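Local coordinates for protein cGAS/DncV-like nucleotidyltransferase in E. coli homolog (PDB 6E0N) that synthesises cyclic nucleotide second messengers from nucleoside triphosphates in a CBASS defence system that protects bacteria against phage, at residues Gln6-Trp11 / Val193-Val198; Asp63-Tyr68 / Asp136-Phe141; Arg119-Ile124 / Tyr160-Lys165. All coordinates share one frame; numbering follows the deposited sequence.

Interaction 1 (Gln6-Trp11 / Val193-Val198); sequences QQLINW and VRILKV. With GTP (guanosine-5'-triphosphate), chain D; GTP (guanosine-5'-triphosphate), chain C.
R194 meets W11 where the short N-terminal helix 5-11 lies almost square across helix 188-205, an orthogonal helix-helix packing with segment axes 9.1 Å apart and crossing at 96°. The aliphatic foot of the arginine does the touching, its CB lying 3.9 Å from W11 O. The chain then runs extended from CG to NE, away from the helix 5-11 segment, to the gamma-phosphate of the chain D GTP, where R194 NH1 donates to O1G at 2.9 Å and NH2 to O2G at 3.2 Å. S12 O and N53 O take further bonds from NH1 and NH2, so a long, many-handed cation suits a place between backbone and phosphate. I195 supplies a branched apolar arm: with CG1 anti to the carbonyl carbon (chi1 -71°), I195 CD1 reaches within 3.6 Å of L8 O, while I195 CG1 lies 4.1 Å from W11 CB. L240 of helix 236-252 packs against both L8 and I195. K197 turns to the other nucleotide, its NZ giving a hydrogen bond of 3.1 Å to O1G of the chain C GTP, with T54 O and S216 OG as further partners. V198, compact and branched, closes the contact by a CH-pi interaction: its CG1 sits over the indole 3.7 Å from the centroid of the five-membered ring of W11, nearly on the normal, while Q7 O lies over the opposite face.

Interaction 2 (Asp63-Tyr68 / Asp136-Phe141); sequences DIVMRY and DVIPCF. With MG (magnesium ion), chain E; APC (diphosphomethylphosphonic acid adenosyl ester), chain B; GTP (guanosine-5'-triphosphate), chain C.
D63 and D136 stand side by side on one face of a parallel strand pair, their carboxylates turned toward the same sugar hydroxyl. O3' of APC lies 2.8 Å from D63 OD1 and 2.9 Å from D136 OD2, while the two acid oxygens are themselves 3.7 Å apart. D63 divides its labour: its other oxygen, OD2, binds the magnesium ion at 2.2 Å, and three phosphate oxygens of the chain C GTP and two waters complete six ligands. Further along this face, I138 keeps CG1 anti to the carbonyl carbon (chi1 -54°), which brings CD1 to 3.5 Å from C1' of the APC ribose. Next, C140 holds SG between its backbone N and carbonyl carbon; cysteine's short side chain lets SG press tightly on V65 CG1 at 3.4 Å. On the opposite face M66 CE touches P139 CB, and the edge of the F141 ring meets Y68 O in its plane. Five backbone hydrogen bonds join the strands, and P139 is tolerated because its nitrogen falls at a position that makes none of them. With D61, probably also a magnesium ligand, D63 and D136 are consistent with the acidic triad of the polymerase-beta-like nucleotidyltransferase fold.

Interaction 3 (Arg119-Ile124 / Tyr160-Lys165); sequences RKNKCI and YSDDNK. With APC (diphosphomethylphosphonic acid adenosyl ester), chain B.
A fully stretched R119 (chi1 180°) and an N121 whose amide carbon swings away from its own backbone N (chi1 -169°) reach from the 119-124 segment to the 160-165 loop. The first segment closes the beta-hairpin of strands 117-119 and 124-126; the second holds a type I beta turn running from S161 to N164. R119 grips D162 side-on in a two-nitrogen salt bridge, with NE to OD2 at 3.0 Å, nearly straight and on the syn side, and NH2 to OD1 at 3.0 Å, coming from above the carboxylate plane. The guanidinium and carboxylate planes are inclined by 29°, so the pairing is slightly twisted. K102 of helix 98-113 adds a second cation at D162 OD1, which probably favours the charged acid.

N121 serves the turn with both backbone and side chain. Its backbone O accepts from D162 N at 2.8 Å, while its side chain sends ND2 to D163 OD1 at 3.1 Å. The acid oxygen lies close to the amide plane, but the amide approaches the carboxylate from above. Asparagine is apt, since its short amide can donate here and its OD1 can take a weak bond from D163 N. The same loop holds APC by its backbone: N121 N donates to O2G at 3.1 Å and K122 N to O2B at 2.7 Å, leaving the extended K122 chain to run beside the adenine. A water then links the two loops, accepting from K122 NZ at 3.2 Å and from K165 NZ at 2.9 Å.

How the interactions relate
Interactions 2 and 3 are neighbours, with centres about 12 Å apart on the same side of the chain's centre, and they share a mixed sheet: C123 packs on D136 and I138, and I124 O probably bonds V137 N. Their segments alternate along the sequence, all within the second messenger synthetase domain. Both touch APC, interaction 2 at its ribose and interaction 3 mainly at its phosphates. Interaction 1 lies across the middle of the chain, about 30 Å from interaction 2 and 32 Å from interaction 3 between centres, on helices 5-11 and 188-205, whose sequence positions enclose the other two. The chain C GTP touches interactions 1 and 2, so it and APC lie between sheet and helices; the chain D GTP binds separately, at R194.

Interaction 1 (Gln6-Trp11 / Val193-Val198)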
# COMPACT_ATOMS: atom_id res chain seq x y z
N GLN A 6 15.87 5.84 20.38
CA GLN A 6 16.62 6.06 19.15
C GLN A 6 16.40 4.93 18.15
O GLN A 6 16.32 5.17 16.94
CB GLN A 6 18.11 6.21 19.45
CG GLN A 6 18.94 6.60 18.24
CD GLN A 6 18.50 7.93 17.64
OE1 GLN A 6 18.46 8.95 18.33
NE2 GLN A 6 18.16 7.92 16.36
N GLN A 7 16.30 3.69 18.64
CA GLN A 7 16.04 2.57 17.74
C GLN A 7 14.69 2.72 17.05
O GLN A 7 14.56 2.45 15.85
CB GLN A 7 16.12 1.25 18.51
CG GLN A 7 17.55 0.82 18.84
CD GLN A 7 17.61 -0.46 19.66
OE1 GLN A 7 17.15 -0.51 20.80
NE2 GLN A 7 18.18 -1.51 19.07
N LEU A 8 13.68 3.17 17.79
CA LEU A 8 12.38 3.41 17.18
C LEU A 8 12.47 4.52 16.13
O LEU A 8 11.87 4.41 15.05
CB LEU A 8 11.35 3.77 18.25
CG LEU A 8 11.02 2.69 19.28
CD1 LEU A 8 9.90 3.19 20.20
CD2 LEU A 8 10.65 1.39 18.62
N ILE A 9 13.20 5.59 16.44
CA ILE A 9 13.40 6.67 15.47
C ILE A 9 14.03 6.13 14.20
O ILE A 9 13.59 6.44 13.08
CB ILE A 9 14.23 7.80 16.10
CG1 ILE A 9 13.43 8.49 17.21
CG2 ILE A 9 14.64 8.80 15.03
CD1 ILE A 9 14.21 9.55 17.97
N ASN A 10 15.07 5.30 14.34
CA ASN A 10 15.72 4.73 13.17
C ASN A 10 14.75 3.90 12.34
O ASN A 10 14.72 4.01 11.11
CB ASN A 10 16.92 3.89 13.59
CG ASN A 10 18.01 4.72 14.24
OD1 ASN A 10 18.02 5.94 14.14
ND2 ASN A 10 18.95 4.05 14.91
N TRP A 11 13.95 3.06 13.01
CA TRP A 11 12.99 2.23 12.30
C TRP A 11 11.90 3.05 11.62
O TRP A 11 11.27 2.56 10.68
CB TRP A 11 12.31 1.27 13.27
CG TRP A 11 13.11 0.08 13.67
CD1 TRP A 11 14.26 -0.37 13.10
CD2 TRP A 11 12.80 -0.83 14.73
NE1 TRP A 11 14.70 -1.50 13.74
CE2 TRP A 11 13.82 -1.81 14.74
CE3 TRP A 11 11.77 -0.92 15.67
CZ2 TRP A 11 13.83 -2.86 15.66
CZ3 TRP A 11 11.79 -1.96 16.58
CH2 TRP A 11 12.81 -2.92 16.57
N VAL A 193 3.46 3.76 11.31
CA VAL A 193 3.22 2.72 10.30
C VAL A 193 4.53 2.03 9.95
O VAL A 193 4.60 0.79 9.89
CB VAL A 193 2.54 3.32 9.06
CG1 VAL A 193 2.60 2.32 7.90
CG2 VAL A 193 1.11 3.71 9.36
N ARG A 194 5.58 2.81 9.70
CA ARG A 194 6.86 2.22 9.32
C ARG A 194 7.42 1.34 10.43
O ARG A 194 7.92 0.25 10.16
CB ARG A 194 7.85 3.32 8.93
CG ARG A 194 7.46 4.07 7.66
CD ARG A 194 8.51 5.13 7.28
NE ARG A 194 7.92 6.18 6.45
CZ ARG A 194 7.86 7.46 6.80
NH1 ARG A 194 8.39 7.88 7.95
NH2 ARG A 194 7.29 8.33 5.99
N ILE A 195 7.31 1.80 11.68
CA ILE A 195 7.77 0.98 12.80
C ILE A 195 7.03 -0.36 12.82
O ILE A 195 7.64 -1.42 12.98
CB ILE A 195 7.61 1.73 14.13
CG1 ILE A 195 8.62 2.87 14.23
CG2 ILE A 195 7.75 0.76 15.30
CD1 ILE A 195 8.33 3.85 15.34
N LEU A 196 5.71 -0.32 12.68
CA LEU A 196 4.93 -1.55 12.74
C LEU A 196 5.21 -2.46 11.54
O LEU A 196 5.13 -3.68 11.67
CB LEU A 196 3.44 -1.23 12.87
CG LEU A 196 3.04 -0.64 14.22
CD1 LEU A 196 1.58 -0.19 14.20
CD2 LEU A 196 3.27 -1.64 15.35
N LYS A 197 5.53 -1.88 10.38
CA LYS A 197 5.94 -2.70 9.24
C LYS A 197 7.27 -3.40 9.51
O LYS A 197 7.45 -4.57 9.15
CB LYS A 197 6.02 -1.86 7.97
CG LYS A 197 4.65 -1.47 7.42
CD LYS A 197 4.75 -0.60 6.17
CE LYS A 197 5.32 -1.39 4.99
NZ LYS A 197 5.21 -0.61 3.71
N VAL A 198 8.21 -2.69 10.15
CA VAL A 198 9.47 -3.31 10.55
C VAL A 198 9.20 -4.49 11.47
O VAL A 198 9.75 -5.59 11.29
CB VAL A 198 10.39 -2.27 11.21
CG1 VAL A 198 11.53 -2.97 11.93
CG2 VAL A 198 10.92 -1.31 10.16
PG GTP D . 8.70 11.65 7.04
O1G GTP D . 8.97 10.74 8.22
O2G GTP D . 7.26 11.49 6.62
O3G GTP D . 9.02 13.08 7.41
O3B GTP D . 9.64 11.14 5.83
PB GTP D . 10.35 12.04 4.70
O1B GTP D . 11.19 11.16 3.82
O2B GTP D . 11.17 13.14 5.32
O3A GTP D . 9.14 12.63 3.82
PA GTP D . 8.77 14.18 3.77
O1A GTP D . 9.17 14.89 5.04
O2A GTP D . 7.28 14.34 3.54
O5' GTP D . 9.52 14.82 2.51
C5' GTP D . 9.07 14.57 1.20
C4' GTP D . 9.92 15.39 0.26
O4' GTP D . 9.38 16.72 0.15
C3' GTP D . 11.37 15.56 0.74
O3' GTP D . 12.22 15.53 -0.39
C2' GTP D . 11.43 16.96 1.38
O2' GTP D . 12.67 17.55 1.24
C1' GTP D . 10.34 17.71 0.60
N9 GTP D . 9.67 18.80 1.29
C8 GTP D . 9.94 19.24 2.55
N7 GTP D . 9.13 20.29 2.81
C5 GTP D . 8.37 20.53 1.72
C6 GTP D . 7.39 21.48 1.45
O6 GTP D . 7.07 22.31 2.31
N1 GTP D . 6.77 21.49 0.22
C2 GTP D . 7.13 20.56 -0.73
N2 GTP D . 6.52 20.57 -1.91
N3 GTP D . 8.10 19.62 -0.47
C4 GTP D . 8.71 19.61 0.75
PG GTP C . 4.71 -3.01 0.70
O1G GTP C . 5.99 -2.53 1.34
O2G GTP C . 4.35 -4.35 1.28
O3G GTP C . 4.90 -3.13 -0.80
O3B GTP C . 3.54 -1.97 1.07
PB GTP C . 2.56 -1.30 -0.02
O1B GTP C . 3.27 -1.09 -1.33
O2B GTP C . 2.05 -0.01 0.57
O3A GTP C . 1.32 -2.30 -0.19
PA GTP C . 1.17 -3.31 -1.44
O1A GTP C . 2.47 -3.44 -2.21
O2A GTP C . 0.68 -4.65 -0.96
O5' GTP C . 0.05 -2.62 -2.37
C5' GTP C . 0.30 -1.38 -2.95
C4' GTP C . -0.94 -0.52 -2.84
O4' GTP C . -2.06 -1.25 -3.36
C3' GTP C . -1.35 -0.03 -1.44
O3' GTP C . -0.80 1.21 -1.12
C2' GTP C . -2.88 0.10 -1.60
O2' GTP C . -3.17 1.39 -2.05
C1' GTP C . -3.25 -0.97 -2.63
N9 GTP C . -3.72 -2.15 -1.89
C8 GTP C . -3.00 -3.27 -1.58
N7 GTP C . -3.80 -4.11 -0.89
C5 GTP C . -5.02 -3.54 -0.76
C6 GTP C . -6.20 -3.96 -0.15
O6 GTP C . -6.25 -5.05 0.42
N1 GTP C . -7.31 -3.14 -0.18
C2 GTP C . -7.25 -1.91 -0.82
N2 GTP C . -8.31 -1.12 -0.85
N3 GTP C . -6.08 -1.50 -1.41
C4 GTP C . -4.99 -2.31 -1.39

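Interaction 2 (Asp63-Tyr68 / Asp136-Phe141)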
# COMPACT_ATOMS: atom_id res chain seq x y z
N ASP A 63 5.16 -0.24 -7.16
CA ASP A 63 3.87 -0.56 -7.75
C ASP A 63 3.50 0.54 -8.74
O ASP A 63 3.18 1.67 -8.33
CB ASP A 63 2.81 -0.69 -6.66
CG ASP A 63 3.18 -1.72 -5.62
OD1 ASP A 63 3.55 -2.85 -6.01
OD2 ASP A 63 3.12 -1.41 -4.41
N ILE A 64 3.55 0.21 -10.02
CA ILE A 64 3.26 1.15 -11.10
C ILE A 64 1.88 0.80 -11.66
O ILE A 64 1.70 -0.28 -12.24
CB ILE A 64 4.33 1.10 -12.20
CG1 ILE A 64 5.70 1.40 -11.61
CG2 ILE A 64 3.98 2.08 -13.31
CD1 ILE A 64 6.85 1.16 -12.57
N VAL A 65 0.92 1.70 -11.50
CA VAL A 65 -0.43 1.49 -11.99
C VAL A 65 -0.52 2.00 -13.42
O VAL A 65 -0.06 3.11 -13.73
CB VAL A 65 -1.46 2.19 -11.10
CG1 VAL A 65 -2.87 1.89 -11.60
CG2 VAL A 65 -1.30 1.77 -9.65
N MET A 66 -1.11 1.20 -14.31
CA MET A 66 -1.38 1.61 -15.68
C MET A 66 -2.89 1.57 -15.89
O MET A 66 -3.46 0.51 -16.16
CB MET A 66 -0.67 0.73 -16.70
CG MET A 66 -0.72 1.33 -18.10
SD MET A 66 -0.43 0.16 -19.44
CE MET A 66 -1.98 -0.74 -19.45
N ARG A 67 -3.54 2.73 -15.78
CA ARG A 67 -4.99 2.83 -15.88
C ARG A 67 -5.37 3.11 -17.32
O ARG A 67 -5.13 4.21 -17.84
CB ARG A 67 -5.48 3.95 -14.96
CG ARG A 67 -6.99 4.08 -14.88
CD ARG A 67 -7.40 5.26 -14.01
NE ARG A 67 -6.99 6.53 -14.60
CZ ARG A 67 -6.96 7.69 -13.95
NH1 ARG A 67 -7.33 7.74 -12.67
NH2 ARG A 67 -6.56 8.78 -14.57
N TYR A 68 -5.97 2.13 -17.98
CA TYR A 68 -6.50 2.32 -19.33
C TYR A 68 -7.81 3.09 -19.19
O TYR A 68 -8.78 2.57 -18.64
CB TYR A 68 -6.71 0.99 -20.03
CG TYR A 68 -6.96 1.16 -21.51
CD1 TYR A 68 -8.23 1.42 -22.00
CD2 TYR A 68 -5.91 1.08 -22.42
CE1 TYR A 68 -8.46 1.58 -23.35
CE2 TYR A 68 -6.12 1.25 -23.77
CZ TYR A 68 -7.40 1.50 -24.23
OH TYR A 68 -7.61 1.67 -25.58
N ASP A 136 5.98 -4.04 -9.97
CA ASP A 136 4.70 -4.68 -10.23
C ASP A 136 3.88 -3.69 -11.06
O ASP A 136 3.54 -2.60 -10.57
CB ASP A 136 3.99 -5.01 -8.93
CG ASP A 136 4.64 -6.15 -8.19
OD1 ASP A 136 5.51 -6.83 -8.78
OD2 ASP A 136 4.28 -6.38 -7.02
N VAL A 137 3.58 -4.05 -12.30
CA VAL A 137 2.76 -3.22 -13.17
C VAL A 137 1.32 -3.68 -13.06
O VAL A 137 1.01 -4.86 -13.25
CB VAL A 137 3.26 -3.29 -14.62
CG1 VAL A 137 2.37 -2.46 -15.53
CG2 VAL A 137 4.71 -2.83 -14.70
N ILE A 138 0.43 -2.75 -12.74
CA ILE A 138 -0.96 -3.08 -12.43
C ILE A 138 -1.87 -2.47 -13.49
O ILE A 138 -2.31 -1.33 -13.34
CB ILE A 138 -1.34 -2.58 -11.03
CG1 ILE A 138 -0.35 -3.12 -10.00
CG2 ILE A 138 -2.76 -3.00 -10.67
CD1 ILE A 138 -0.41 -2.43 -8.67
N PRO A 139 -2.17 -3.19 -14.58
CA PRO A 139 -3.19 -2.69 -15.51
C PRO A 139 -4.55 -2.67 -14.83
O PRO A 139 -4.87 -3.55 -14.03
CB PRO A 139 -3.15 -3.69 -16.67
CG PRO A 139 -2.62 -4.97 -16.05
CD PRO A 139 -1.65 -4.51 -14.96
N CYS A 140 -5.35 -1.66 -15.16
CA CYS A 140 -6.65 -1.51 -14.53
C CYS A 140 -7.50 -0.56 -15.35
O CYS A 140 -7.04 0.05 -16.32
CB CYS A 140 -6.49 -0.98 -13.10
SG CYS A 140 -5.68 0.64 -13.00
N PHE A 141 -8.77 -0.46 -14.96
CA PHE A 141 -9.72 0.46 -15.55
C PHE A 141 -10.19 1.46 -14.48
O PHE A 141 -9.97 1.28 -13.28
CB PHE A 141 -10.96 -0.26 -16.09
CG PHE A 141 -10.70 -1.17 -17.25
CD1 PHE A 141 -10.11 -0.69 -18.41
CD2 PHE A 141 -11.07 -2.50 -17.20
CE1 PHE A 141 -9.88 -1.53 -19.48
CE2 PHE A 141 -10.85 -3.34 -18.27
CZ PHE A 141 -10.25 -2.85 -19.42
MG MG E . 4.16 -2.40 -2.76
PG APC B . 0.87 -14.35 -6.84
O1G APC B . 2.15 -13.97 -6.13
O2G APC B . 1.13 -14.50 -8.32
O3G APC B . 0.35 -15.65 -6.27
PB APC B . 0.18 -11.61 -6.58
O1B APC B . 1.63 -11.40 -6.38
O2B APC B . -0.39 -10.81 -7.70
O3B APC B . -0.25 -13.17 -6.61
PA APC B . 0.40 -9.44 -4.43
O1A APC B . 1.87 -9.71 -4.51
O2A APC B . 0.02 -9.15 -2.96
C3A APC B . -0.51 -10.95 -5.06
O5' APC B . -0.12 -8.16 -5.31
C5' APC B . 0.60 -7.89 -6.47
C4' APC B . 0.54 -6.37 -6.71
O4' APC B . -0.68 -6.05 -7.03
C3' APC B . 0.87 -5.64 -5.40
O3' APC B . 2.16 -5.21 -5.42
C2' APC B . -0.11 -4.45 -5.37
O2' APC B . 0.58 -3.23 -5.88
C1' APC B . -1.10 -4.76 -6.16
N9 APC B . -2.26 -5.11 -5.35
C8 APC B . -2.57 -6.18 -4.59
N7 APC B . -3.78 -5.98 -4.06
C5 APC B . -4.23 -4.79 -4.48
C6 APC B . -5.39 -4.08 -4.25
N6 APC B . -6.59 -4.35 -3.48
N1 APC B . -5.58 -2.90 -4.81
C2 APC B . -4.63 -2.37 -5.61
N3 APC B . -3.49 -3.06 -5.84
C4 APC B . -3.29 -4.26 -5.27
PG GTP C . 4.71 -3.01 0.70
O1G GTP C . 5.99 -2.53 1.34
O2G GTP C . 4.35 -4.35 1.28
O3G GTP C . 4.90 -3.13 -0.80
O3B GTP C . 3.54 -1.97 1.07
PB GTP C . 2.56 -1.30 -0.02
O1B GTP C . 3.27 -1.09 -1.33
O2B GTP C . 2.05 -0.01 0.57
O3A GTP C . 1.32 -2.30 -0.19
PA GTP C . 1.17 -3.31 -1.44
O1A GTP C . 2.47 -3.44 -2.21
O2A GTP C . 0.68 -4.65 -0.96
O5' GTP C . 0.05 -2.62 -2.37
C5' GTP C . 0.30 -1.38 -2.95
C4' GTP C . -0.94 -0.52 -2.84
O4' GTP C . -2.06 -1.25 -3.36
C3' GTP C . -1.35 -0.03 -1.44
O3' GTP C . -0.80 1.21 -1.12
C2' GTP C . -2.88 0.10 -1.60
O2' GTP C . -3.17 1.39 -2.05
C1' GTP C . -3.25 -0.97 -2.63
N9 GTP C . -3.72 -2.15 -1.89
C8 GTP C . -3.00 -3.27 -1.58
N7 GTP C . -3.80 -4.11 -0.89
C5 GTP C . -5.02 -3.54 -0.76
C6 GTP C . -6.20 -3.96 -0.15
O6 GTP C . -6.25 -5.05 0.42
N1 GTP C . -7.31 -3.14 -0.18
C2 GTP C . -7.25 -1.91 -0.82
N2 GTP C . -8.31 -1.12 -0.85
N3 GTP C . -6.08 -1.50 -1.41
C4 GTP C . -4.99 -2.31 -1.39
O HOH W 1 4.88 -3.77 -4.05
O HOH W 2 5.75 -1.00 -2.99

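Interaction 3 (Arg119-Ile124 / Tyr160-Lys165)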
# COMPACT_ATOMS: atom_id res chain seq x y z
N ARG A 119 4.15 -13.02 -15.37
CA ARG A 119 2.75 -12.74 -15.06
C ARG A 119 2.42 -13.24 -13.66
O ARG A 119 2.79 -14.35 -13.27
CB ARG A 119 1.84 -13.41 -16.08
CG ARG A 119 0.37 -13.17 -15.82
CD ARG A 119 -0.49 -13.72 -16.95
NE ARG A 119 -1.92 -13.55 -16.68
CZ ARG A 119 -2.77 -12.96 -17.51
NH1 ARG A 119 -2.36 -12.48 -18.68
NH2 ARG A 119 -4.05 -12.86 -17.17
N LYS A 120 1.71 -12.41 -12.90
CA LYS A 120 1.29 -12.74 -11.55
C LYS A 120 -0.23 -12.64 -11.45
O LYS A 120 -0.91 -12.19 -12.38
CB LYS A 120 1.96 -11.80 -10.53
CG LYS A 120 3.48 -11.71 -10.64
CD LYS A 120 4.19 -12.71 -9.73
CE LYS A 120 3.79 -12.53 -8.26
NZ LYS A 120 4.95 -12.24 -7.35
N ASN A 121 -0.76 -13.07 -10.30
CA ASN A 121 -2.21 -13.13 -10.12
C ASN A 121 -2.85 -11.75 -10.28
O ASN A 121 -3.93 -11.63 -10.86
CB ASN A 121 -2.53 -13.72 -8.75
CG ASN A 121 -4.00 -14.05 -8.59
OD1 ASN A 121 -4.66 -14.48 -9.54
ND2 ASN A 121 -4.52 -13.86 -7.38
N LYS A 122 -2.20 -10.71 -9.75
CA LYS A 122 -2.81 -9.38 -9.71
C LYS A 122 -2.01 -8.32 -10.45
O LYS A 122 -2.37 -7.13 -10.39
CB LYS A 122 -3.03 -8.94 -8.26
CG LYS A 122 -4.04 -9.76 -7.47
CD LYS A 122 -4.22 -9.22 -6.05
CE LYS A 122 -5.01 -10.18 -5.17
NZ LYS A 122 -5.11 -9.67 -3.77
N CYS A 123 -0.95 -8.69 -11.15
CA CYS A 123 -0.10 -7.72 -11.83
C CYS A 123 0.79 -8.45 -12.83
O CYS A 123 0.75 -9.67 -12.95
CB CYS A 123 0.75 -6.95 -10.82
SG CYS A 123 1.99 -7.97 -9.97
N ILE A 124 1.58 -7.67 -13.56
CA ILE A 124 2.69 -8.18 -14.35
C ILE A 124 3.96 -7.71 -13.67
O ILE A 124 4.19 -6.50 -13.52
CB ILE A 124 2.64 -7.68 -15.81
CG1 ILE A 124 1.30 -8.00 -16.46
CG2 ILE A 124 3.81 -8.28 -16.59
CD1 ILE A 124 0.95 -9.47 -16.52
N TYR A 160 -8.92 -7.24 -12.32
CA TYR A 160 -9.34 -8.60 -12.01
C TYR A 160 -8.12 -9.48 -11.85
O TYR A 160 -7.18 -9.41 -12.64
CB TYR A 160 -10.28 -9.12 -13.09
CG TYR A 160 -11.51 -8.26 -13.25
CD1 TYR A 160 -11.48 -7.11 -14.03
CD2 TYR A 160 -12.69 -8.57 -12.59
CE1 TYR A 160 -12.61 -6.31 -14.17
CE2 TYR A 160 -13.81 -7.78 -12.72
CZ TYR A 160 -13.76 -6.65 -13.51
OH TYR A 160 -14.88 -5.86 -13.64
N SER A 161 -8.15 -10.31 -10.80
CA SER A 161 -7.07 -11.24 -10.58
C SER A 161 -7.25 -12.47 -11.46
O SER A 161 -8.35 -12.76 -11.95
CB SER A 161 -7.04 -11.68 -9.11
OG SER A 161 -8.20 -12.42 -8.80
N ASP A 162 -6.16 -13.20 -11.68
CA ASP A 162 -6.24 -14.41 -12.48
C ASP A 162 -7.14 -15.46 -11.84
O ASP A 162 -7.65 -16.33 -12.55
CB ASP A 162 -4.84 -14.97 -12.74
CG ASP A 162 -4.05 -14.14 -13.75
OD1 ASP A 162 -4.58 -13.11 -14.23
OD2 ASP A 162 -2.91 -14.52 -14.05
N ASP A 163 -7.35 -15.40 -10.53
CA ASP A 163 -8.31 -16.28 -9.86
C ASP A 163 -9.71 -15.66 -9.77
O ASP A 163 -10.52 -16.10 -8.95
CB ASP A 163 -7.79 -16.73 -8.48
CG ASP A 163 -7.66 -15.59 -7.49
OD1 ASP A 163 -7.50 -14.43 -7.90
OD2 ASP A 163 -7.71 -15.88 -6.28
N ASN A 164 -9.99 -14.65 -10.60
CA ASN A 164 -11.33 -14.15 -10.90
C ASN A 164 -11.90 -13.20 -9.86
O ASN A 164 -13.12 -12.97 -9.83
CB ASN A 164 -12.32 -15.28 -11.20
CG ASN A 164 -11.99 -16.02 -12.49
OD1 ASN A 164 -11.52 -15.42 -13.46
ND2 ASN A 164 -12.24 -17.32 -12.50
N LYS A 165 -11.07 -12.61 -9.01
CA LYS A 165 -11.56 -11.64 -8.05
C LYS A 165 -11.57 -10.25 -8.68
O LYS A 165 -10.64 -9.88 -9.41
CB LYS A 165 -10.67 -11.61 -6.80
CG LYS A 165 -10.72 -12.88 -5.98
CD LYS A 165 -10.04 -12.67 -4.65
CE LYS A 165 -8.91 -13.65 -4.45
NZ LYS A 165 -8.07 -13.27 -3.28
PG APC B . 0.87 -14.35 -6.84
O1G APC B . 2.15 -13.97 -6.13
O2G APC B . 1.13 -14.50 -8.32
O3G APC B . 0.35 -15.65 -6.27
PB APC B . 0.18 -11.61 -6.58
O1B APC B . 1.63 -11.40 -6.38
O2B APC B . -0.39 -10.81 -7.70
O3B APC B . -0.25 -13.17 -6.61
PA APC B . 0.40 -9.44 -4.43
O1A APC B . 1.87 -9.71 -4.51
O2A APC B . 0.02 -9.15 -2.96
C3A APC B . -0.51 -10.95 -5.06
O5' APC B . -0.12 -8.16 -5.31
C5' APC B . 0.60 -7.89 -6.47
C4' APC B . 0.54 -6.37 -6.71
O4' APC B . -0.68 -6.05 -7.03
C3' APC B . 0.87 -5.64 -5.40
O3' APC B . 2.16 -5.21 -5.42
C2' APC B . -0.11 -4.45 -5.37
O2' APC B . 0.58 -3.23 -5.88
C1' APC B . -1.10 -4.76 -6.16
N9 APC B . -2.26 -5.11 -5.35
C8 APC B . -2.57 -6.18 -4.59
N7 APC B . -3.78 -5.98 -4.06
C5 APC B . -4.23 -4.79 -4.48
C6 APC B . -5.39 -4.08 -4.25
N6 APC B . -6.59 -4.35 -3.48
N1 APC B . -5.58 -2.90 -4.81
C2 APC B . -4.63 -2.37 -5.61
N3 APC B . -3.49 -3.06 -5.84
C4 APC B . -3.29 -4.26 -5.27
O HOH W 3 -4.52 -8.68 -12.62
O HOH W 4 -8.02 -10.46 -2.64